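Local coordinates for flagellar hook protein FlgE (Caulobacter crescentus CB15, PDB 5AY6) that is a fragment of the protein that builds the flagellar hook, the curved segment thought to act as a universal joint between the rotary motor and the filament, at residues Y52-I57 and Q195-L200; G179-T184 and D270-D275. All coordinates share one frame; numbering follows the deposited sequence.

Interaction 1: residues Y52-I57 and Q195-L200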
loop_
_atom_site.group_PDB
_atom_site.type_symbol
_atom_site.label_atom_id
_atom_site.label_comp_id
_atom_site.label_asym_id
_atom_site.label_seq_id
_atom_site.Cartn_x
_atom_site.Cartn_y
_atom_site.Cartn_z
ATOM N N TYR A 52 -6.205 -12.347 -2.745
ATOM C CA TYR A 52 -6.577 -11.042 -2.220
ATOM C C TYR A 52 -5.346 -10.153 -2.183
ATOM O O TYR A 52 -4.290 -10.584 -1.728
ATOM C CB TYR A 52 -7.159 -11.145 -0.813
ATOM C CG TYR A 52 -8.445 -11.925 -0.688
ATOM C CD1 TYR A 52 -9.670 -11.333 -0.971
ATOM C CD2 TYR A 52 -8.439 -13.240 -0.246
ATOM C CE1 TYR A 52 -10.855 -12.039 -0.835
ATOM C CE2 TYR A 52 -9.617 -13.954 -0.107
ATOM C CZ TYR A 52 -10.819 -13.349 -0.404
ATOM O OH TYR A 52 -11.989 -14.058 -0.266
ATOM N N SER A 53 -5.481 -8.917 -2.652
ATOM C CA SER A 53 -4.377 -7.964 -2.595
ATOM C C SER A 53 -4.764 -6.687 -1.860
ATOM O O SER A 53 -5.899 -6.219 -1.955
ATOM C CB SER A 53 -3.885 -7.620 -4.000
ATOM O OG SER A 53 -3.247 -8.736 -4.591
ATOM N N SER A 54 -3.807 -6.128 -1.131
ATOM C CA SER A 54 -3.991 -4.841 -0.483
ATOM C C SER A 54 -4.082 -3.721 -1.525
ATOM O O SER A 54 -3.351 -3.716 -2.512
ATOM C CB SER A 54 -2.846 -4.575 0.496
ATOM O OG SER A 54 -2.756 -3.199 0.812
ATOM N N THR A 55 -4.995 -2.784 -1.300
ATOM C CA THR A 55 -5.167 -1.643 -2.190
ATOM C C THR A 55 -4.083 -0.596 -2.011
ATOM O O THR A 55 -3.932 0.293 -2.847
ATOM C CB THR A 55 -6.511 -0.952 -1.950
ATOM O OG1 THR A 55 -6.577 -0.539 -0.578
ATOM C CG2 THR A 55 -7.665 -1.893 -2.257
ATOM N N GLY A 56 -3.351 -0.677 -0.902
ATOM C CA GLY A 56 -2.352 0.329 -0.587
ATOM C C GLY A 56 -2.986 1.627 -0.117
ATOM O O GLY A 56 -2.312 2.645 0.025
ATOM N N ILE A 57 -4.293 1.575 0.128
ATOM C CA ILE A 57 -5.067 2.723 0.571
ATOM C C ILE A 57 -5.755 2.374 1.885
ATOM O O ILE A 57 -6.370 1.312 2.007
ATOM C CB ILE A 57 -6.111 3.138 -0.480
ATOM C CG1 ILE A 57 -5.425 3.524 -1.792
ATOM C CG2 ILE A 57 -6.963 4.296 0.032
ATOM C CD1 ILE A 57 -6.395 3.793 -2.917
ATOM N N GLN A 195 4.343 -0.795 -9.948
ATOM C CA GLN A 195 3.697 -0.076 -8.866
ATOM C C GLN A 195 4.271 -0.499 -7.521
ATOM O O GLN A 195 4.491 -1.685 -7.281
ATOM C CB GLN A 195 2.194 -0.331 -8.908
ATOM C CG GLN A 195 1.429 0.221 -7.732
ATOM C CD GLN A 195 0.049 -0.380 -7.633
ATOM O OE1 GLN A 195 -0.115 -1.518 -7.184
ATOM N NE2 GLN A 195 -0.955 0.370 -8.073
ATOM N N TRP A 196 4.519 0.473 -6.651
ATOM C CA TRP A 196 5.049 0.197 -5.320
ATOM C C TRP A 196 4.250 0.963 -4.259
ATOM O O TRP A 196 3.751 2.055 -4.528
ATOM C CB TRP A 196 6.533 0.576 -5.241
ATOM C CG TRP A 196 7.432 -0.242 -6.139
ATOM C CD1 TRP A 196 7.453 -0.241 -7.508
ATOM C CD2 TRP A 196 8.443 -1.171 -5.725
ATOM N NE1 TRP A 196 8.406 -1.116 -7.967
ATOM C CE2 TRP A 196 9.031 -1.696 -6.895
ATOM C CE3 TRP A 196 8.910 -1.605 -4.482
ATOM C CZ2 TRP A 196 10.061 -2.637 -6.855
ATOM C CZ3 TRP A 196 9.933 -2.541 -4.444
ATOM C CH2 TRP A 196 10.494 -3.049 -5.624
ATOM N N TYR A 197 4.117 0.383 -3.068
ATOM C CA TYR A 197 3.513 1.083 -1.932
ATOM C C TYR A 197 4.630 1.674 -1.084
ATOM O O TYR A 197 5.577 0.972 -0.722
ATOM C CB TYR A 197 2.642 0.141 -1.090
ATOM C CG TYR A 197 1.441 -0.423 -1.813
ATOM C CD1 TYR A 197 0.936 0.195 -2.951
ATOM C CD2 TYR A 197 0.806 -1.571 -1.356
ATOM C CE1 TYR A 197 -0.165 -0.315 -3.612
ATOM C CE2 TYR A 197 -0.293 -2.091 -2.015
ATOM C CZ TYR A 197 -0.776 -1.457 -3.139
ATOM O OH TYR A 197 -1.876 -1.962 -3.795
ATOM N N ALA A 198 4.533 2.964 -0.777
ATOM C CA ALA A 198 5.624 3.657 -0.099
ATOM C C ALA A 198 5.184 4.367 1.171
ATOM O O ALA A 198 4.045 4.818 1.285
ATOM C CB ALA A 198 6.270 4.653 -1.049
ATOM N N GLU A 199 6.097 4.445 2.133
ATOM C CA GLU A 199 5.899 5.264 3.320
ATOM C C GLU A 199 7.154 6.068 3.606
ATOM O O GLU A 199 8.272 5.580 3.433
ATOM C CB GLU A 199 5.543 4.406 4.542
ATOM C CG GLU A 199 4.290 3.569 4.370
ATOM C CD GLU A 199 4.067 2.580 5.502
ATOM O OE1 GLU A 199 4.401 2.892 6.668
ATOM O OE2 GLU A 199 3.550 1.483 5.216
ATOM N N LEU A 200 6.961 7.310 4.024
ATOM C CA LEU A 200 8.033 8.082 4.622
ATOM C C LEU A 200 7.825 8.036 6.128
ATOM O O LEU A 200 6.696 8.135 6.598
ATOM C CB LEU A 200 8.038 9.518 4.100
ATOM C CG LEU A 200 8.636 9.693 2.701
ATOM C CD1 LEU A 200 8.324 11.081 2.166
ATOM C CD2 LEU A 200 10.135 9.452 2.735
#
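Y197, on strand 195-202, reaches across to the turn that follows strand 45-53 and lays one face of its ring against G56 CA. Its CB leaves the strand toward that turn, and with CG anti to the carbonyl carbon the ring extends until its hydroxyl lies among the backbone atoms of S54 and T55. CG and CD1 are each 4.1 Å from G56 CA, CD2 is 3.8 Å from the same atom, and the approach tightens outward to 3.5 Å between CE2 and G56 CA. This CA stands over the centre of the ring face, 3.5 Å from the centroid and 15° off its normal, a CH-pi contact. CE1 also comes near T55 O, CE2 passes S54 OG at 3.9 Å, and CZ meets both S54 O and G56 CA. At the tip, Y197 OH donates to S54 O, 2.6 Å away and near the ring plane; the C=O...donor angle is 137° and the hydroxyl is tilted 29° from the carbonyl plane.

The loop is shaped by two overlapping ST turns: G56 N donates to S54 OG, and I57 N to T55 OG1. S54 OG is also hydrogen-bonded to Y145 O, which ties the turn to the chain between the two segments. G56 itself has positive phi.

The contact joins the region of the hook protein's third domain to that of its FlaE-type D2 domain. One short hydrogen bond and one CH-pi contact hold the phenol at both hydroxyl and face, combining a directional bond to main chain with packing over the ring.

Interaction 2: residues G179-T184 and D270-D275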
loop_
_atom_site.group_PDB
_atom_site.type_symbol
_atom_site.label_atom_id
_atom_site.label_comp_id
_atom_site.label_asym_id
_atom_site.label_seq_id
_atom_site.Cartn_x
_atom_site.Cartn_y
_atom_site.Cartn_z
ATOM N N GLY A 179 21.919 17.642 15.442
ATOM C CA GLY A 179 21.715 16.231 15.712
ATOM C C GLY A 179 21.259 15.521 14.454
ATOM O O GLY A 179 20.882 16.167 13.480
ATOM N N GLN A 180 21.290 14.192 14.464
ATOM C CA GLN A 180 20.906 13.440 13.275
ATOM C C GLN A 180 19.571 12.729 13.470
ATOM O O GLN A 180 19.434 11.851 14.324
ATOM C CB GLN A 180 21.996 12.432 12.889
ATOM C CG GLN A 180 21.738 11.744 11.547
ATOM C CD GLN A 180 22.926 10.930 11.049
ATOM O OE1 GLN A 180 24.000 11.469 10.785
ATOM N NE2 GLN A 180 22.730 9.624 10.911
ATOM N N ARG A 181 18.585 13.146 12.681
ATOM C CA ARG A 181 17.289 12.477 12.609
ATOM C C ARG A 181 17.256 11.582 11.383
ATOM O O ARG A 181 17.509 12.042 10.270
ATOM C CB ARG A 181 16.143 13.488 12.532
ATOM C CG ARG A 181 16.191 14.577 13.572
ATOM C CD ARG A 181 15.615 14.097 14.888
ATOM N NE ARG A 181 16.409 14.609 15.996
ATOM C CZ ARG A 181 17.246 13.873 16.716
ATOM N NH1 ARG A 181 17.370 12.579 16.466
ATOM N NH2 ARG A 181 17.933 14.427 17.705
ATOM N N THR A 182 16.939 10.309 11.570
ATOM C CA THR A 182 16.873 9.418 10.423
ATOM C C THR A 182 15.447 9.326 9.902
ATOM O O THR A 182 14.530 8.932 10.622
ATOM C CB THR A 182 17.394 8.012 10.759
ATOM O OG1 THR A 182 18.775 8.096 11.130
ATOM C CG2 THR A 182 17.258 7.100 9.549
ATOM N N VAL A 183 15.272 9.721 8.647
ATOM C CA VAL A 183 14.010 9.543 7.949
ATOM C C VAL A 183 14.208 8.392 6.980
ATOM O O VAL A 183 15.265 8.268 6.369
ATOM C CB VAL A 183 13.576 10.838 7.222
ATOM C CG1 VAL A 183 12.437 10.576 6.244
ATOM C CG2 VAL A 183 13.169 11.888 8.244
ATOM N N THR A 184 13.216 7.517 6.875
ATOM C CA THR A 184 13.354 6.352 6.021
ATOM C C THR A 184 12.253 6.314 4.976
ATOM O O THR A 184 11.096 6.613 5.262
ATOM C CB THR A 184 13.334 5.044 6.846
ATOM O OG1 THR A 184 14.341 5.109 7.859
ATOM C CG2 THR A 184 13.609 3.837 5.963
ATOM N N ASP A 270 8.718 16.608 21.609
ATOM C CA ASP A 270 9.059 17.689 22.532
ATOM C C ASP A 270 10.501 17.662 23.028
ATOM O O ASP A 270 11.187 18.691 23.045
ATOM C CB ASP A 270 8.151 17.640 23.753
ATOM C CG ASP A 270 8.493 18.712 24.777
ATOM O OD1 ASP A 270 8.710 19.881 24.384
ATOM O OD2 ASP A 270 8.587 18.377 25.979
ATOM N N ALA A 271 10.941 16.481 23.451
ATOM C CA ALA A 271 12.261 16.291 24.058
ATOM C C ALA A 271 13.405 16.731 23.152
ATOM O O ALA A 271 14.435 17.202 23.634
ATOM C CB ALA A 271 12.445 14.829 24.448
ATOM N N LEU A 272 13.225 16.586 21.842
ATOM C CA LEU A 272 14.265 16.964 20.894
ATOM C C LEU A 272 14.466 18.478 20.881
ATOM O O LEU A 272 15.586 18.958 20.706
ATOM C CB LEU A 272 13.924 16.459 19.487
ATOM C CG LEU A 272 13.704 14.952 19.367
ATOM C CD1 LEU A 272 13.203 14.576 17.980
ATOM C CD2 LEU A 272 14.986 14.192 19.694
ATOM N N GLY A 273 13.374 19.220 21.070
ATOM C CA GLY A 273 13.423 20.671 21.164
ATOM C C GLY A 273 13.997 21.345 19.932
ATOM O O GLY A 273 14.734 22.327 20.038
ATOM N N ILE A 274 13.651 20.818 18.761
ATOM C CA ILE A 274 14.207 21.297 17.498
ATOM C C ILE A 274 13.160 21.994 16.636
ATOM O O ILE A 274 11.954 21.851 16.864
ATOM C CB ILE A 274 14.835 20.144 16.695
ATOM C CG1 ILE A 274 13.819 19.015 16.503
ATOM C CG2 ILE A 274 16.073 19.614 17.405
ATOM C CD1 ILE A 274 14.363 17.819 15.733
ATOM N N ASP A 275 13.637 22.742 15.642
ATOM C CA ASP A 275 12.788 23.591 14.804
ATOM C C ASP A 275 12.051 22.837 13.709
ATOM O O ASP A 275 12.385 21.700 13.382
ATOM C CB ASP A 275 13.623 24.695 14.149
ATOM C CG ASP A 275 14.249 25.636 15.159
ATOM O OD1 ASP A 275 13.662 25.825 16.244
ATOM O OD2 ASP A 275 15.332 26.187 14.863
#
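R181 lays the outer part of its side chain against L272, the two side chains running antiparallel alongside one another. The arginine belongs to strand 180-189, the second strand of an antiparallel five-stranded sheet in the region of the FlaE-type D2 domain, and the leucine to the loop leading into strand 277-291. L272 CD2 sits over one face of the guanidinium, 3.5 Å from its plane and displaced from its middle, with R181 NH2 the nearest atom at 3.6 Å. The other methyl, L272 CD1, packs lower on the chain, 3.8 Å from R181 NE.

I274 comes in at the edge of the guanidinium, near its plane. Bends at chi2 (-82°) and chi3 (140°) turn the arginine toward both residues of the loop. Its charge is met outside the two segments: NE forms a salt bridge with D175, and NH1 a long, weak ion pair with D206. The carboxylate of D175 thus probably helps fix the rotation of the flat group, while the aliphatic side chains of the loop pack against it. W268 touches both R181 and I274. On the isoleucine side the contact is made by a single methyl, I274 CD1, 3.8 Å from R181 NE and 4.0 Å from R181 CD.

Interactions 1 and 2 share one antiparallel sheet: strands 180-189 and 195-202 follow each other in the chain and lie side by side in the sheet. The centres of the two contacts are about 27 Å apart, yet the segments touch where L200 CD2 packs 3.9 Å from T184 O. The centre of interaction 1 is about 1 Å from the centre of the chain, and the contact connects this sheet to the turn after strand 45-53, in the region of the third domain. The centre of interaction 2 is about 27 Å from that of the chain; this contact stays within the D2 region and packs a loop on the sheet. Two adjacent strands thus contact different surroundings.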